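Local structure of histidinol dehydrogenase (Elizabethkingia anophelis NUHP1, 6AN0) at residues Gln35-Thr40 and Gly191-Ile196; Glu43-Glu48 and Met199-Glu204; Asn55-Lys58 and Tyr64-Asp67; Thr66-Ser71 and Glu204-Ala209; Ala174-Ala179 and Lys185-Ala190. The protein probably catalyses the two successive NAD-dependent oxidations of L-histidinol to L-histidine, the last step of histidine biosynthesis, and binds zinc. All blocks are in the same frame, centred on the assembly; numbering follows the deposited sequence. Where two conformers were deposited one is given.

Interaction 1. Residues Gln35-Thr40 and Gly191-Ile196; sequences QNIVLT and GGIQAI. With EDO (1,2-ethanediol), chain F.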
# COMPACT_ATOMS: atom_id res chain seq x y z
N GLN A 35 -9.16 18.93 -9.97
CA GLN A 35 -10.06 18.45 -8.92
C GLN A 35 -11.52 18.75 -9.24
O GLN A 35 -12.39 17.88 -9.09
CB GLN A 35 -9.67 19.07 -7.58
CG GLN A 35 -10.49 18.53 -6.43
CD GLN A 35 -10.02 19.07 -5.11
OE1 GLN A 35 -9.61 20.23 -5.02
NE2 GLN A 35 -10.05 18.24 -4.08
N ASN A 36 -11.81 19.98 -9.66
CA ASN A 36 -13.20 20.32 -9.95
C ASN A 36 -13.70 19.51 -11.14
O ASN A 36 -14.86 19.08 -11.17
CB ASN A 36 -13.35 21.82 -10.22
CG ASN A 36 -14.77 22.20 -10.59
OD1 ASN A 36 -15.64 22.35 -9.73
ND2 ASN A 36 -15.02 22.36 -11.89
N ILE A 37 -12.83 19.28 -12.12
CA ILE A 37 -13.20 18.52 -13.31
C ILE A 37 -13.57 17.10 -12.93
O ILE A 37 -14.60 16.57 -13.35
CB ILE A 37 -12.06 18.58 -14.34
CG1 ILE A 37 -12.06 19.96 -15.02
CG2 ILE A 37 -12.17 17.45 -15.33
CD1 ILE A 37 -10.70 20.39 -15.53
N VAL A 38 -12.74 16.47 -12.07
CA VAL A 38 -12.99 15.10 -11.64
C VAL A 38 -14.25 15.02 -10.77
O VAL A 38 -15.09 14.13 -10.94
CB VAL A 38 -11.77 14.56 -10.88
CG1 VAL A 38 -12.11 13.27 -10.18
CG2 VAL A 38 -10.60 14.34 -11.85
N LEU A 39 -14.37 15.92 -9.79
CA LEU A 39 -15.51 15.87 -8.89
C LEU A 39 -16.83 16.04 -9.64
O LEU A 39 -17.84 15.42 -9.28
CB LEU A 39 -15.36 16.94 -7.80
CG LEU A 39 -14.30 16.66 -6.72
CD1 LEU A 39 -14.30 17.80 -5.69
CD2 LEU A 39 -14.57 15.33 -6.05
N THR A 40 -16.84 16.87 -10.68
CA THR A 40 -18.05 17.03 -11.49
C THR A 40 -18.42 15.72 -12.18
O THR A 40 -19.60 15.33 -12.19
CB THR A 40 -17.85 18.14 -12.52
OG1 THR A 40 -17.64 19.38 -11.84
CG2 THR A 40 -19.09 18.29 -13.41
N GLY A 191 -13.84 4.69 -20.61
CA GLY A 191 -12.51 5.23 -20.38
C GLY A 191 -12.54 6.44 -19.47
O GLY A 191 -13.60 6.90 -19.05
N GLY A 192 -11.34 6.95 -19.19
CA GLY A 192 -11.18 8.27 -18.60
C GLY A 192 -11.71 8.39 -17.18
O GLY A 192 -11.80 7.41 -16.43
N ILE A 193 -12.03 9.63 -16.80
CA ILE A 193 -12.53 9.89 -15.45
C ILE A 193 -13.80 9.10 -15.19
O ILE A 193 -14.00 8.56 -14.09
CB ILE A 193 -12.75 11.40 -15.23
CG1 ILE A 193 -11.46 12.20 -15.43
CG2 ILE A 193 -13.27 11.66 -13.81
CD1 ILE A 193 -11.73 13.75 -15.50
N GLN A 194 -14.69 9.03 -16.19
CA GLN A 194 -15.98 8.37 -15.98
C GLN A 194 -15.82 6.88 -15.70
O GLN A 194 -16.57 6.32 -14.90
CB GLN A 194 -16.93 8.63 -17.16
CG GLN A 194 -16.43 8.17 -18.57
CD GLN A 194 -15.55 9.20 -19.29
OE1 GLN A 194 -15.07 10.16 -18.68
NE2 GLN A 194 -15.35 9.01 -20.59
N ALA A 195 -14.83 6.22 -16.32
CA ALA A 195 -14.57 4.82 -16.00
C ALA A 195 -14.10 4.66 -14.55
O ALA A 195 -14.57 3.77 -13.83
CB ALA A 195 -13.54 4.21 -16.95
N ILE A 196 -13.17 5.52 -14.12
CA ILE A 196 -12.70 5.46 -12.73
C ILE A 196 -13.87 5.71 -11.78
O ILE A 196 -13.99 5.05 -10.73
CB ILE A 196 -11.56 6.47 -12.51
CG1 ILE A 196 -10.36 6.15 -13.40
CG2 ILE A 196 -11.15 6.52 -11.03
CD1 ILE A 196 -9.88 4.69 -13.30
C1 EDO F . -19.02 19.42 -7.63
O1 EDO F . -18.47 19.23 -6.32
C2 EDO F . -17.87 19.69 -8.59
O2 EDO F . -16.85 20.39 -7.86
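In the helix pair that borders the predicted NAD(+) site of this ALDH-like fold, I193 of helix 192-201 packs against I37 and V38 of helix 35-48. The arrangement illustrates how one well-placed isoleucine can join two helices. I193 projects toward helix 35-48, and its nearly straight second torsion (chi2 168°) carries CD1 outward, so that this methyl touches two partners: I37 CG2 at 3.7 Å and V38 CG2 at 3.9 Å. The I37 and I193 side chains run almost perpendicular to each other. The second branch of I193 is also used, with CG2 resting 4.1 Å from V38 CG1. V41 and F42 of helix 35-48 and Y219 of helix 218-227 also touch I193, while I226 of helix 218-227 packs on V38, so the contact is built into a three-helix cluster. The next residue, Q194, is predicted to bind NAD(+), and the backbone N of G192 is hydrogen-bonded to the hydroxyl of Y132, another predicted NAD(+) residue. Elsewhere on helix 35-48 an ethanediol, probably from the crystallisation liquor, donates through O2 to N36 OD1 at 3.0 Å. One turn along, T40 bonds twice to N36 O, through its backbone N at 3.0 Å and through OG1 at 2.9 Å, the two donors arriving from opposite faces of the carbonyl plane.

Interaction 2. Residues Glu43-Glu48 and Met199-Glu204; sequences EDIKNE and MTFGTE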
# COMPACT_ATOMS: atom_id res chain seq x y z
N GLU A 43 -19.81 13.35 -9.58
CA GLU A 43 -21.19 13.68 -9.22
C GLU A 43 -22.17 13.17 -10.26
O GLU A 43 -23.23 12.62 -9.91
CB GLU A 43 -21.33 15.20 -9.05
N ASP A 44 -21.83 13.32 -11.55
CA ASP A 44 -22.67 12.79 -12.62
C ASP A 44 -22.76 11.27 -12.55
O ASP A 44 -23.84 10.70 -12.77
CB ASP A 44 -22.11 13.23 -13.98
CG ASP A 44 -22.38 14.70 -14.29
OD1 ASP A 44 -23.32 15.28 -13.71
OD2 ASP A 44 -21.66 15.27 -15.14
N ILE A 45 -21.65 10.58 -12.26
CA ILE A 45 -21.70 9.12 -12.14
C ILE A 45 -22.58 8.72 -10.96
O ILE A 45 -23.36 7.77 -11.04
CB ILE A 45 -20.28 8.53 -11.99
CG1 ILE A 45 -19.49 8.64 -13.30
CG2 ILE A 45 -20.33 7.06 -11.49
CD1 ILE A 45 -19.99 7.74 -14.44
N LYS A 46 -22.45 9.43 -9.84
CA LYS A 46 -23.28 9.15 -8.67
C LYS A 46 -24.76 9.36 -8.96
O LYS A 46 -25.60 8.57 -8.51
CB LYS A 46 -22.84 10.04 -7.50
CG LYS A 46 -22.77 9.35 -6.16
CD LYS A 46 -22.14 10.29 -5.15
CE LYS A 46 -20.87 10.92 -5.70
NZ LYS A 46 -20.37 12.06 -4.88
N ASN A 47 -25.10 10.43 -9.68
CA ASN A 47 -26.51 10.75 -9.87
C ASN A 47 -27.13 10.03 -11.07
O ASN A 47 -28.29 9.62 -11.00
CB ASN A 47 -26.71 12.27 -10.03
CG ASN A 47 -26.38 13.05 -8.77
OD1 ASN A 47 -26.51 12.54 -7.65
ND2 ASN A 47 -25.94 14.29 -8.94
N GLU A 48 -26.39 9.88 -12.17
CA GLU A 48 -26.97 9.37 -13.40
C GLU A 48 -26.46 7.99 -13.79
O GLU A 48 -27.00 7.41 -14.74
CB GLU A 48 -26.71 10.35 -14.56
CG GLU A 48 -27.25 11.76 -14.36
CD GLU A 48 -28.77 11.83 -14.34
OE1 GLU A 48 -29.44 10.86 -14.76
OE2 GLU A 48 -29.30 12.88 -13.90
N MET A 199 -16.10 2.63 -11.45
CA MET A 199 -15.55 1.61 -10.56
C MET A 199 -15.48 2.09 -9.11
O MET A 199 -15.44 1.26 -8.20
CB MET A 199 -14.17 1.16 -11.04
CG MET A 199 -14.24 0.42 -12.39
SD MET A 199 -12.64 -0.25 -12.92
CE MET A 199 -11.76 1.24 -13.41
N THR A 200 -15.50 3.40 -8.89
CA THR A 200 -15.46 3.93 -7.53
C THR A 200 -16.83 3.91 -6.87
O THR A 200 -16.95 3.53 -5.70
CB THR A 200 -14.90 5.36 -7.57
OG1 THR A 200 -13.54 5.32 -8.03
CG2 THR A 200 -14.98 6.04 -6.19
N PHE A 201 -17.88 4.29 -7.59
CA PHE A 201 -19.20 4.39 -6.99
C PHE A 201 -20.14 3.28 -7.42
O PHE A 201 -21.12 3.02 -6.72
CB PHE A 201 -19.84 5.75 -7.31
CG PHE A 201 -19.01 6.92 -6.86
CD1 PHE A 201 -19.02 7.33 -5.54
CD2 PHE A 201 -18.18 7.58 -7.76
CE1 PHE A 201 -18.24 8.40 -5.11
CE2 PHE A 201 -17.39 8.65 -7.34
CZ PHE A 201 -17.42 9.05 -6.02
N GLY A 202 -19.85 2.60 -8.53
CA GLY A 202 -20.74 1.59 -9.06
C GLY A 202 -21.86 2.19 -9.89
O GLY A 202 -22.28 3.32 -9.63
N THR A 203 -22.33 1.47 -10.90
CA THR A 203 -23.53 1.84 -11.65
C THR A 203 -24.41 0.60 -11.74
O THR A 203 -24.11 -0.45 -11.16
CB THR A 203 -23.20 2.36 -13.05
OG1 THR A 203 -22.67 1.29 -13.85
CG2 THR A 203 -22.17 3.50 -12.99
N GLU A 204 -25.52 0.73 -12.47
CA GLU A 204 -26.38 -0.43 -12.70
C GLU A 204 -25.61 -1.57 -13.36
O GLU A 204 -25.87 -2.74 -13.06
CB GLU A 204 -27.59 -0.04 -13.55
CG GLU A 204 -28.47 1.03 -12.94
CD GLU A 204 -28.18 2.41 -13.51
OE1 GLU A 204 -27.06 2.61 -14.02
OE2 GLU A 204 -29.08 3.28 -13.45
O HOH W 1 -23.13 5.78 -8.90
O HOH W 2 -29.04 5.16 -15.32
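F201, I45 and K46 carry this contact between the later part of helix 35-48 and the end of helix 192-201. K46 sets its CE over one face of the F201 ring, 4.0 Å from the ring centroid and 24° off the normal, in a CH-pi contact displaced toward the rim, with F201 CE1 its nearest atom. The bend of the lysine chain at chi3 (-49°) helps bring CE over the ring. T200 CG2 covers the centre of the opposite face, and F42 and F230 meet the ring edge-to-face, which probably limits its rotation. I45 is more buried; its CG2 approaches F201 CD2 obliquely at 4.3 Å and reaches T203 CG2 at the same separation of 4.3 Å. The hydroxyl of T203 is held elsewhere, by D50. Past the helix end, where G202 takes positive phi, one water donates to I45 O at 2.9 Å and to G202 O at 2.7 Å. A second water donates to E48 O at 3.1 Å and to E204 OE2 at 2.7 Å. The two segments therefore meet through apolar and CH-pi packing on an aromatic ring, their polar groups being linked by water.

Interaction 3. Residues Asn55-Lys58 and Tyr64-Asp67; sequences NYTK and YLTD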
# COMPACT_ATOMS: atom_id res chain seq x y z
N ASN A 55 -23.24 8.98 -21.66
CA ASN A 55 -23.16 10.37 -22.11
C ASN A 55 -21.71 10.84 -22.23
O ASN A 55 -21.34 11.49 -23.21
CB ASN A 55 -23.96 11.27 -21.16
CG ASN A 55 -24.39 12.59 -21.82
OD1 ASN A 55 -24.47 12.69 -23.04
ND2 ASN A 55 -24.69 13.59 -20.99
N TYR A 56 -20.87 10.51 -21.23
CA TYR A 56 -19.46 10.86 -21.30
C TYR A 56 -18.74 10.09 -22.39
O TYR A 56 -17.80 10.61 -23.00
CB TYR A 56 -18.77 10.61 -19.94
CG TYR A 56 -18.98 11.76 -18.98
CD1 TYR A 56 -20.11 11.84 -18.19
CD2 TYR A 56 -18.04 12.79 -18.89
CE1 TYR A 56 -20.31 12.89 -17.33
CE2 TYR A 56 -18.24 13.85 -18.03
CZ TYR A 56 -19.37 13.90 -17.25
OH TYR A 56 -19.57 14.95 -16.39
N THR A 57 -19.14 8.84 -22.65
CA THR A 57 -18.51 8.11 -23.74
C THR A 57 -18.84 8.76 -25.08
O THR A 57 -17.96 8.92 -25.94
CB THR A 57 -18.96 6.64 -23.70
OG1 THR A 57 -18.53 6.08 -22.45
CG2 THR A 57 -18.34 5.85 -24.83
N LYS A 58 -20.10 9.18 -25.25
CA LYS A 58 -20.47 9.94 -26.44
C LYS A 58 -19.60 11.17 -26.61
O LYS A 58 -19.17 11.48 -27.73
CB LYS A 58 -21.93 10.39 -26.35
CG LYS A 58 -22.97 9.35 -26.63
CD LYS A 58 -24.36 9.97 -26.51
CE LYS A 58 -24.43 11.31 -27.27
NZ LYS A 58 -25.73 12.02 -27.09
N TYR A 64 -21.59 6.44 -29.53
CA TYR A 64 -22.89 6.40 -28.88
C TYR A 64 -23.23 4.93 -28.67
O TYR A 64 -23.64 4.24 -29.61
CB TYR A 64 -23.94 7.13 -29.72
CG TYR A 64 -25.22 7.50 -29.00
CD1 TYR A 64 -25.58 6.88 -27.81
CD2 TYR A 64 -26.08 8.47 -29.53
CE1 TYR A 64 -26.76 7.22 -27.16
CE2 TYR A 64 -27.26 8.81 -28.89
CZ TYR A 64 -27.59 8.18 -27.70
OH TYR A 64 -28.76 8.52 -27.06
N LEU A 65 -23.04 4.44 -27.45
CA LEU A 65 -23.26 3.03 -27.17
C LEU A 65 -24.69 2.76 -26.75
O LEU A 65 -25.36 3.61 -26.17
CB LEU A 65 -22.32 2.55 -26.07
CG LEU A 65 -20.82 2.59 -26.32
CD1 LEU A 65 -20.12 2.11 -25.07
CD2 LEU A 65 -20.49 1.73 -27.52
N THR A 66 -25.16 1.55 -27.06
CA THR A 66 -26.38 1.03 -26.45
C THR A 66 -26.06 0.20 -25.22
O THR A 66 -26.72 0.35 -24.18
CB THR A 66 -27.17 0.18 -27.44
OG1 THR A 66 -27.32 0.90 -28.67
CG2 THR A 66 -28.55 -0.12 -26.88
N ASP A 67 -25.05 -0.67 -25.30
CA ASP A 67 -24.64 -1.53 -24.20
C ASP A 67 -23.24 -1.14 -23.75
O ASP A 67 -22.34 -0.95 -24.58
CB ASP A 67 -24.67 -3.00 -24.61
CG ASP A 67 -26.08 -3.49 -24.89
OD1 ASP A 67 -26.97 -3.25 -24.05
OD2 ASP A 67 -26.29 -4.11 -25.96
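The CA atoms of K58, on helix 50-61, and Y64, in the loop that follows, stand only 4.9 Å apart, because the chain turns back after the helix, touches it with Y64 and L65 and then leads away. K58 and Y64 lie side by side and point the same way. The lysine begins at the base of the tyrosine, with CG 3.7 Å from Y64 CA, and continues over the ring: CD lies 3.5 Å from the ring centroid and 8° off the normal, a nearly central CH-pi contact. A bend at chi3 (47°) keeps the end of the chain above the same face, with NZ 4.4 Å from the centroid in a cation-pi geometry. K58 was modelled in two conformers, so its contact with the ring is described for one of them and remains doubtful for the residue as a whole. Deeper in, T57 and L65 form a buried apolar pair. T57 CG2 meets L65 CD1 at 4.1 Å, the two side chains crossing at about a right angle, while T57 OG1 is hydrogen-bonded back to L53 O within its own helix; the hydroxyl and methyl of one residue thus serve different neighbours. The side chain of T57 is about 5 Å from that of Q194, predicted to bind NAD(+). Overall this is a helix followed by a returning loop, joined by a buried methyl contact and, in at least one conformer, a lysine-tyrosine contact nearer the surface, close to the predicted NAD(+) site.

Interaction 4. Residues Thr66-Ser71 and Glu204-Ala209; sequences TDIRVS and ETIEKA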
# COMPACT_ATOMS: atom_id res chain seq x y z
N THR A 66 -25.16 1.55 -27.06
CA THR A 66 -26.38 1.03 -26.45
C THR A 66 -26.06 0.20 -25.22
O THR A 66 -26.72 0.35 -24.18
CB THR A 66 -27.17 0.18 -27.44
OG1 THR A 66 -27.32 0.90 -28.67
CG2 THR A 66 -28.55 -0.12 -26.88
N ASP A 67 -25.05 -0.67 -25.30
CA ASP A 67 -24.64 -1.53 -24.20
C ASP A 67 -23.24 -1.14 -23.75
O ASP A 67 -22.34 -0.95 -24.58
CB ASP A 67 -24.67 -3.00 -24.61
CG ASP A 67 -26.08 -3.49 -24.89
OD1 ASP A 67 -26.97 -3.25 -24.05
OD2 ASP A 67 -26.29 -4.11 -25.96
N ILE A 68 -23.05 -1.04 -22.44
CA ILE A 68 -21.73 -0.75 -21.89
C ILE A 68 -20.87 -2.02 -21.85
O ILE A 68 -19.65 -1.95 -22.02
CB ILE A 68 -21.87 -0.12 -20.49
CG1 ILE A 68 -22.57 1.24 -20.62
CG2 ILE A 68 -20.51 0.00 -19.77
CD1 ILE A 68 -23.21 1.73 -19.33
N ARG A 69 -21.49 -3.18 -21.65
CA ARG A 69 -20.75 -4.42 -21.47
C ARG A 69 -20.40 -5.06 -22.81
O ARG A 69 -21.25 -5.15 -23.70
CB ARG A 69 -21.55 -5.40 -20.61
CG ARG A 69 -20.68 -6.53 -20.08
CD ARG A 69 -21.40 -7.43 -19.10
NE ARG A 69 -20.58 -8.60 -18.79
CZ ARG A 69 -21.04 -9.71 -18.23
NH1 ARG A 69 -22.32 -9.81 -17.91
NH2 ARG A 69 -20.21 -10.72 -17.99
N VAL A 70 -19.15 -5.50 -22.94
CA VAL A 70 -18.74 -6.28 -24.11
C VAL A 70 -19.50 -7.60 -24.12
O VAL A 70 -19.58 -8.28 -23.09
CB VAL A 70 -17.21 -6.51 -24.09
CG1 VAL A 70 -16.78 -7.43 -25.21
CG2 VAL A 70 -16.46 -5.17 -24.17
N SER A 71 -20.07 -7.95 -25.27
CA SER A 71 -20.87 -9.15 -25.41
C SER A 71 -20.01 -10.39 -25.70
O SER A 71 -18.84 -10.29 -26.05
CB SER A 71 -21.89 -8.98 -26.54
OG SER A 71 -21.22 -8.92 -27.79
N GLU A 204 -25.52 0.73 -12.47
CA GLU A 204 -26.38 -0.43 -12.70
C GLU A 204 -25.61 -1.57 -13.36
O GLU A 204 -25.87 -2.74 -13.06
CB GLU A 204 -27.59 -0.04 -13.55
CG GLU A 204 -28.47 1.03 -12.94
CD GLU A 204 -28.18 2.41 -13.51
OE1 GLU A 204 -27.06 2.61 -14.02
OE2 GLU A 204 -29.08 3.28 -13.45
N THR A 205 -24.67 -1.26 -14.24
CA THR A 205 -23.94 -2.29 -14.98
C THR A 205 -22.62 -2.68 -14.34
O THR A 205 -22.20 -3.83 -14.47
CB THR A 205 -23.70 -1.83 -16.42
OG1 THR A 205 -24.96 -1.50 -17.03
CG2 THR A 205 -23.02 -2.91 -17.25
N ILE A 206 -21.96 -1.76 -13.64
CA ILE A 206 -20.61 -1.99 -13.12
C ILE A 206 -20.69 -1.99 -11.60
O ILE A 206 -21.02 -0.97 -10.99
CB ILE A 206 -19.63 -0.93 -13.64
CG1 ILE A 206 -19.61 -0.95 -15.18
CG2 ILE A 206 -18.22 -1.15 -13.05
CD1 ILE A 206 -18.78 0.17 -15.84
N GLU A 207 -20.40 -3.14 -10.99
CA GLU A 207 -20.30 -3.20 -9.54
C GLU A 207 -19.02 -2.49 -9.09
O GLU A 207 -17.99 -2.56 -9.77
CB GLU A 207 -20.28 -4.64 -9.04
N LYS A 208 -19.09 -1.80 -7.96
CA LYS A 208 -17.96 -0.98 -7.57
C LYS A 208 -16.81 -1.84 -7.07
O LYS A 208 -17.01 -2.92 -6.48
CB LYS A 208 -18.36 0.04 -6.51
CG LYS A 208 -18.51 -0.45 -5.10
CD LYS A 208 -18.92 0.72 -4.19
CE LYS A 208 -19.25 0.26 -2.78
NZ LYS A 208 -18.12 -0.48 -2.17
N ALA A 209 -15.61 -1.35 -7.31
CA ALA A 209 -14.36 -2.00 -6.95
C ALA A 209 -13.94 -1.63 -5.53
O ALA A 209 -14.28 -0.56 -5.02
CB ALA A 209 -13.27 -1.58 -7.94
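I68 projects toward T205 and I206 and overlaps both, one with each arm. CD1, at the end of the longer branch, lies 4.3 Å from T205 OG1, whereas the branch methyl CG2 lies 4.3 Å from I206 CD1. The nearly straight second torsion of I206 (chi2 174°) brings its CD1 to I68 although its first side-chain bond leads elsewhere. A third, peripheral touch is made by R69, whose CB is 4.4 Å from T205 CG2. Nothing here is tightly pressed: the nearest backbones, at I68 and T205, have their CA atoms 7.4 Å apart, and the side chains bridge that gap. Both segments are loops, and neighbouring elements give the contact its frame. I68 and V70 are hydrogen-bonded through the backbone to strand 186-189, I68 also packs on L53 and I54 of helix 50-61, and Y188 touches T205 and I206. At the far end of its segment S71 occupies the N-cap of helix 72-79. The polar ends are directed to partners beyond the two loops. R69 is stretched along its whole length, with chi1 to chi3 all near 180°, which carries NH2 to a hydrogen bond with K185 O, and T205 OG1 is hydrogen-bonded to the carboxylate of D50. The chemistry is therefore divided: the loops meet each other through carbon and one hydroxyl oxygen in plain van der Waals contact, while the polar bonds go to residues outside them, D50 taking T205 OG1 and K185 O taking R69 NH2.

Interaction 5. Residues Ala174-Ala179 and Lys185-Ala190; sequences AILYTA and KNIYKA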
# COMPACT_ATOMS: atom_id res chain seq x y z
N ALA A 174 -6.87 -7.81 -29.43
CA ALA A 174 -5.87 -8.38 -28.52
C ALA A 174 -6.21 -8.13 -27.06
O ALA A 174 -5.90 -8.97 -26.20
CB ALA A 174 -4.48 -7.81 -28.83
N ILE A 175 -6.84 -7.00 -26.73
CA ILE A 175 -7.26 -6.77 -25.36
C ILE A 175 -8.32 -7.78 -24.95
O ILE A 175 -8.24 -8.39 -23.87
CB ILE A 175 -7.78 -5.33 -25.18
CG1 ILE A 175 -6.63 -4.33 -25.30
CG2 ILE A 175 -8.50 -5.18 -23.82
CD1 ILE A 175 -7.11 -2.87 -25.24
N LEU A 176 -9.34 -7.95 -25.79
CA LEU A 176 -10.44 -8.85 -25.44
C LEU A 176 -9.96 -10.30 -25.39
O LEU A 176 -10.33 -11.05 -24.47
CB LEU A 176 -11.59 -8.70 -26.45
CG LEU A 176 -12.24 -7.31 -26.51
CD1 LEU A 176 -13.33 -7.28 -27.56
CD2 LEU A 176 -12.79 -6.92 -25.14
N TYR A 177 -9.15 -10.71 -26.37
CA TYR A 177 -8.59 -12.05 -26.35
C TYR A 177 -7.83 -12.31 -25.06
O TYR A 177 -8.04 -13.33 -24.39
CB TYR A 177 -7.66 -12.28 -27.56
CG TYR A 177 -6.86 -13.55 -27.38
CD1 TYR A 177 -5.56 -13.53 -26.84
CD2 TYR A 177 -7.43 -14.78 -27.66
CE1 TYR A 177 -4.85 -14.72 -26.63
CE2 TYR A 177 -6.73 -15.96 -27.45
CZ TYR A 177 -5.45 -15.93 -26.94
OH TYR A 177 -4.78 -17.11 -26.75
N THR A 178 -6.93 -11.39 -24.69
CA THR A 178 -6.08 -11.58 -23.53
C THR A 178 -6.88 -11.56 -22.23
O THR A 178 -6.62 -12.37 -21.33
CB THR A 178 -4.98 -10.51 -23.50
OG1 THR A 178 -4.27 -10.53 -24.75
CG2 THR A 178 -4.01 -10.78 -22.38
N ALA A 179 -7.87 -10.67 -22.10
CA ALA A 179 -8.68 -10.68 -20.88
C ALA A 179 -9.49 -11.96 -20.79
O ALA A 179 -9.58 -12.56 -19.71
CB ALA A 179 -9.60 -9.46 -20.84
N LYS A 185 -14.33 -11.87 -17.24
CA LYS A 185 -15.58 -11.90 -17.97
C LYS A 185 -16.35 -10.59 -17.94
O LYS A 185 -17.27 -10.42 -18.75
CB LYS A 185 -16.49 -13.02 -17.43
CG LYS A 185 -15.90 -14.41 -17.59
CD LYS A 185 -15.74 -14.76 -19.06
CE LYS A 185 -14.78 -15.93 -19.25
NZ LYS A 185 -15.22 -17.13 -18.51
N ASN A 186 -16.02 -9.68 -17.03
CA ASN A 186 -16.75 -8.42 -16.86
C ASN A 186 -15.92 -7.32 -17.51
O ASN A 186 -15.05 -6.72 -16.87
CB ASN A 186 -16.99 -8.12 -15.38
CG ASN A 186 -17.87 -9.17 -14.69
OD1 ASN A 186 -18.60 -9.92 -15.33
ND2 ASN A 186 -17.81 -9.20 -13.36
N ILE A 187 -16.19 -7.05 -18.78
CA ILE A 187 -15.42 -6.10 -19.58
C ILE A 187 -16.36 -5.01 -20.06
O ILE A 187 -17.41 -5.30 -20.65
CB ILE A 187 -14.74 -6.80 -20.78
CG1 ILE A 187 -13.90 -7.99 -20.29
CG2 ILE A 187 -13.91 -5.82 -21.59
CD1 ILE A 187 -13.31 -8.80 -21.43
N TYR A 188 -15.98 -3.75 -19.82
CA TYR A 188 -16.85 -2.62 -20.04
C TYR A 188 -16.19 -1.60 -20.96
O TYR A 188 -15.01 -1.27 -20.79
CB TYR A 188 -17.23 -1.96 -18.70
CG TYR A 188 -17.85 -2.96 -17.76
CD1 TYR A 188 -17.12 -3.48 -16.70
CD2 TYR A 188 -19.14 -3.42 -17.97
CE1 TYR A 188 -17.69 -4.41 -15.84
CE2 TYR A 188 -19.71 -4.34 -17.12
CZ TYR A 188 -18.98 -4.84 -16.06
OH TYR A 188 -19.55 -5.76 -15.22
N LYS A 189 -16.98 -1.09 -21.90
CA LYS A 189 -16.54 -0.06 -22.84
C LYS A 189 -16.63 1.29 -22.13
O LYS A 189 -17.67 1.95 -22.15
CB LYS A 189 -17.41 -0.08 -24.09
CG LYS A 189 -17.39 -1.38 -24.86
CD LYS A 189 -18.38 -1.31 -26.03
CE LYS A 189 -18.42 -2.60 -26.81
NZ LYS A 189 -19.27 -2.50 -28.03
N ALA A 190 -15.54 1.70 -21.50
CA ALA A 190 -15.52 2.95 -20.74
C ALA A 190 -14.08 3.38 -20.53
O ALA A 190 -13.21 2.55 -20.26
CB ALA A 190 -16.20 2.79 -19.37
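Within the beta-alpha-beta unit formed by strand 158-163, helix 173-181 and strand 186-189, I187 of the last strand packs against L176 and A179 of the helix. I187 points toward the helix and divides its branches between the two partners. Its CG2 lies 3.9 Å from L176 CD2, and CD1 lies 3.8 Å from A179 CB. The long branch stays extended (chi2 175°), which carries CD1 away from the strand to the small alanine; I187 CD1 is also 4.2 Å from L176 CD2. L176 leaves the helix to one side, yet with its CG placed across from the carbonyl carbon (chi1 -62°) it turns its end, and CD2 in particular, toward the isoleucine. A179 contributes a single methyl. I75 of helix 72-79 touches both L176 and I187, extending the apolar layer beyond the unit. K189 on the same strand has a different task, its NZ forming a salt bridge with E74. The helix, meanwhile, secures its own polar atoms: T178, which packs against helices 84-102 and 142-154, folds its hydroxyl back one turn. T178 OG1 donates to A174 O at 2.7 Å, with a C=O...donor angle of 157°, and this carbonyl is also bonded by T178 N at 3.0 Å.

Overall arrangement
The five contacts form a connected group in the chain. Interactions 1 and 2 fasten the same two helices at successive places, 11 Å apart between centres, and I45 CD1 of the second reaches Q194 O of the first at 3.7 Å. Interaction 3 joins this pair through Y56, whose OH lies 2.5 Å from D44 OD2, and shares T66 and D67 with interaction 4. Interaction 4 in turn pairs with the strand of interaction 5, I68 O lying 2.8 Å from K189 N, and shares E204 with interaction 2. Q194, a predicted NAD(+) residue, belongs to interaction 1, with the side chains of I45 and T57 about 4 and 5 Å from its own; in interaction 5 the I187 side chain is about 11 Å from that of Y132.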